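Local atomic coordinates of 28 kDa product (Pseudomonas syringae pv. phaseolicola, PDB entry 1UKF), a protein that acts as a papain-like cysteine protease that cleaves itself and, inside infected plant cells, interacts with the host protein PBS1. Residues A[21-26]-A[83-88]. Numbering follows the deposited sequence.
Sequences LSTEWL and EDAGFS
Phe-87 reaches across to helix 18-27 and brings the far end of its ring up to Leu-26. CB leaves the backbone in the direction of that helix. With CG anti to the carbonyl carbon (chi1 -60°), the ring is carried toward helix 18-27, with CE1 and CZ leading. Phe-87 CE1 comes within 4.1 Å of Leu-26 CB. At the tip, Phe-87 CZ lies 4.0 Å from Leu-26 CB and equally near Leu-26 C, so the ring meets the root of the leucine and its main chain. The leucine CB approaches the ring obliquely. The Phe-87 side chain also touches Val-188 at the chain end.

A second apolar touch lies beside the first. Thr-23 CG2 and Ala-85 CB meet methyl to methyl at 3.5 Å. With CG2 anti to the backbone N, the threonine turns its methyl to the alanine, while OG1 bonds back to Ala-19 O in its own helix. No hydrogen bond crosses between 21-26 and 83-88. The Ala-85 side chain also touches Arg-54 of helix 46-67, which forms a salt bridge with Glu-24.

Gly-86, with positive phi (96°), completes a Schellman motif at the C-terminal end of helix 73-84 and turns the chain into strand 88-97, an edge strand of the sheet. The contact thus packs this helix-to-strand turn on the helix that starts at the active-site Cys-18, the central helix of the papain-like fold.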
loop_
_atom_site.group_PDB
_atom_site.type_symbol
_atom_site.label_atom_id
_atom_site.label_comp_id
_atom_site.label_asym_id
_atom_site.label_seq_id
_atom_site.Cartn_x
_atom_site.Cartn_y
_atom_site.Cartn_z
ATOM N N LEU A 21 -6.735 -4.010 4.721
ATOM C CA LEU A 21 -5.747 -5.085 4.746
ATOM C C LEU A 21 -4.332 -4.520 4.770
ATOM O O LEU A 21 -3.469 -5.030 5.487
ATOM C CB LEU A 21 -5.906 -5.988 3.521
ATOM C CG LEU A 21 -7.131 -6.909 3.493
ATOM C CD1 LEU A 21 -7.274 -7.526 2.108
ATOM C CD2 LEU A 21 -6.992 -7.994 4.560
ATOM N N SER A 22 -4.091 -3.475 3.984
ATOM C CA SER A 22 -2.773 -2.859 3.928
ATOM C C SER A 22 -2.403 -2.259 5.276
ATOM O O SER A 22 -1.250 -2.348 5.708
ATOM C CB SER A 22 -2.734 -1.784 2.839
ATOM O OG SER A 22 -2.825 -2.382 1.560
ATOM N N THR A 23 -3.376 -1.652 5.948
ATOM C CA THR A 23 -3.105 -1.063 7.252
ATOM C C THR A 23 -2.859 -2.164 8.284
ATOM O O THR A 23 -1.980 -2.028 9.137
ATOM C CB THR A 23 -4.257 -0.143 7.698
ATOM O OG1 THR A 23 -4.424 0.901 6.728
ATOM C CG2 THR A 23 -3.942 0.501 9.043
ATOM N N GLU A 24 -3.612 -3.259 8.204
ATOM C CA GLU A 24 -3.409 -4.374 9.130
ATOM C C GLU A 24 -1.995 -4.922 8.911
ATOM O O GLU A 24 -1.293 -5.247 9.867
ATOM C CB GLU A 24 -4.461 -5.466 8.888
ATOM C CG GLU A 24 -4.269 -6.766 9.685
ATOM C CD GLU A 24 -4.436 -6.604 11.188
ATOM O OE1 GLU A 24 -4.882 -5.533 11.651
ATOM O OE2 GLU A 24 -4.126 -7.573 11.916
ATOM N N TRP A 25 -1.567 -5.008 7.654
ATOM C CA TRP A 25 -0.222 -5.498 7.365
ATOM C C TRP A 25 0.806 -4.554 7.992
ATOM O O TRP A 25 1.794 -5.005 8.568
ATOM C CB TRP A 25 0.016 -5.582 5.853
ATOM C CG TRP A 25 1.386 -6.098 5.499
ATOM C CD1 TRP A 25 1.771 -7.405 5.386
ATOM C CD2 TRP A 25 2.552 -5.312 5.233
ATOM N NE1 TRP A 25 3.105 -7.481 5.065
ATOM C CE2 TRP A 25 3.611 -6.211 4.965
ATOM C CE3 TRP A 25 2.809 -3.936 5.195
ATOM C CZ2 TRP A 25 4.905 -5.776 4.659
ATOM C CZ3 TRP A 25 4.093 -3.502 4.891
ATOM C CH2 TRP A 25 5.125 -4.420 4.625
ATOM N N LEU A 26 0.580 -3.246 7.884
ATOM C CA LEU A 26 1.508 -2.281 8.463
ATOM C C LEU A 26 1.651 -2.497 9.963
ATOM O O LEU A 26 2.758 -2.434 10.502
ATOM C CB LEU A 26 1.039 -0.846 8.198
ATOM C CG LEU A 26 1.316 -0.268 6.807
ATOM C CD1 LEU A 26 0.667 1.105 6.674
ATOM C CD2 LEU A 26 2.822 -0.163 6.586
ATOM N N GLU A 83 -4.596 6.451 11.278
ATOM C CA GLU A 83 -4.634 7.007 12.631
ATOM C C GLU A 83 -5.360 6.042 13.565
ATOM O O GLU A 83 -5.001 5.908 14.734
ATOM C CB GLU A 83 -5.327 8.369 12.647
ATOM C CG GLU A 83 -4.581 9.429 11.866
ATOM C CD GLU A 83 -5.142 10.819 12.076
ATOM O OE1 GLU A 83 -6.370 10.944 12.264
ATOM O OE2 GLU A 83 -4.353 11.787 12.039
ATOM N N ASP A 84 -6.375 5.363 13.040
ATOM C CA ASP A 84 -7.134 4.396 13.823
ATOM C C ASP A 84 -6.221 3.254 14.257
ATOM O O ASP A 84 -6.444 2.630 15.298
ATOM C CB ASP A 84 -8.289 3.832 12.990
ATOM C CG ASP A 84 -9.029 2.709 13.696
ATOM O OD1 ASP A 84 -9.737 2.988 14.686
ATOM O OD2 ASP A 84 -8.899 1.546 13.261
ATOM N N ALA A 85 -5.195 2.986 13.453
ATOM C CA ALA A 85 -4.241 1.918 13.726
ATOM C C ALA A 85 -3.110 2.352 14.656
ATOM O O ALA A 85 -2.204 1.568 14.948
ATOM C CB ALA A 85 -3.663 1.394 12.416
ATOM N N GLY A 86 -3.156 3.598 15.113
ATOM C CA GLY A 86 -2.126 4.083 16.017
ATOM C C GLY A 86 -0.987 4.847 15.369
ATOM O O GLY A 86 -0.014 5.201 16.038
ATOM N N PHE A 87 -1.096 5.097 14.068
ATOM C CA PHE A 87 -0.063 5.833 13.348
ATOM C C PHE A 87 -0.452 7.294 13.217
ATOM O O PHE A 87 -1.590 7.678 13.481
ATOM C CB PHE A 87 0.131 5.304 11.921
ATOM C CG PHE A 87 0.534 3.862 11.839
ATOM C CD1 PHE A 87 -0.392 2.896 11.463
ATOM C CD2 PHE A 87 1.845 3.473 12.096
ATOM C CE1 PHE A 87 -0.021 1.559 11.337
ATOM C CE2 PHE A 87 2.227 2.135 11.973
ATOM C CZ PHE A 87 1.291 1.178 11.592
ATOM N N SER A 88 0.509 8.099 12.783
ATOM C CA SER A 88 0.283 9.514 12.546
ATOM C C SER A 88 0.984 9.861 11.236
ATOM O O SER A 88 2.001 9.256 10.898
ATOM C CB SER A 88 0.858 10.354 13.689
ATOM O OG SER A 88 2.242 10.115 13.857
#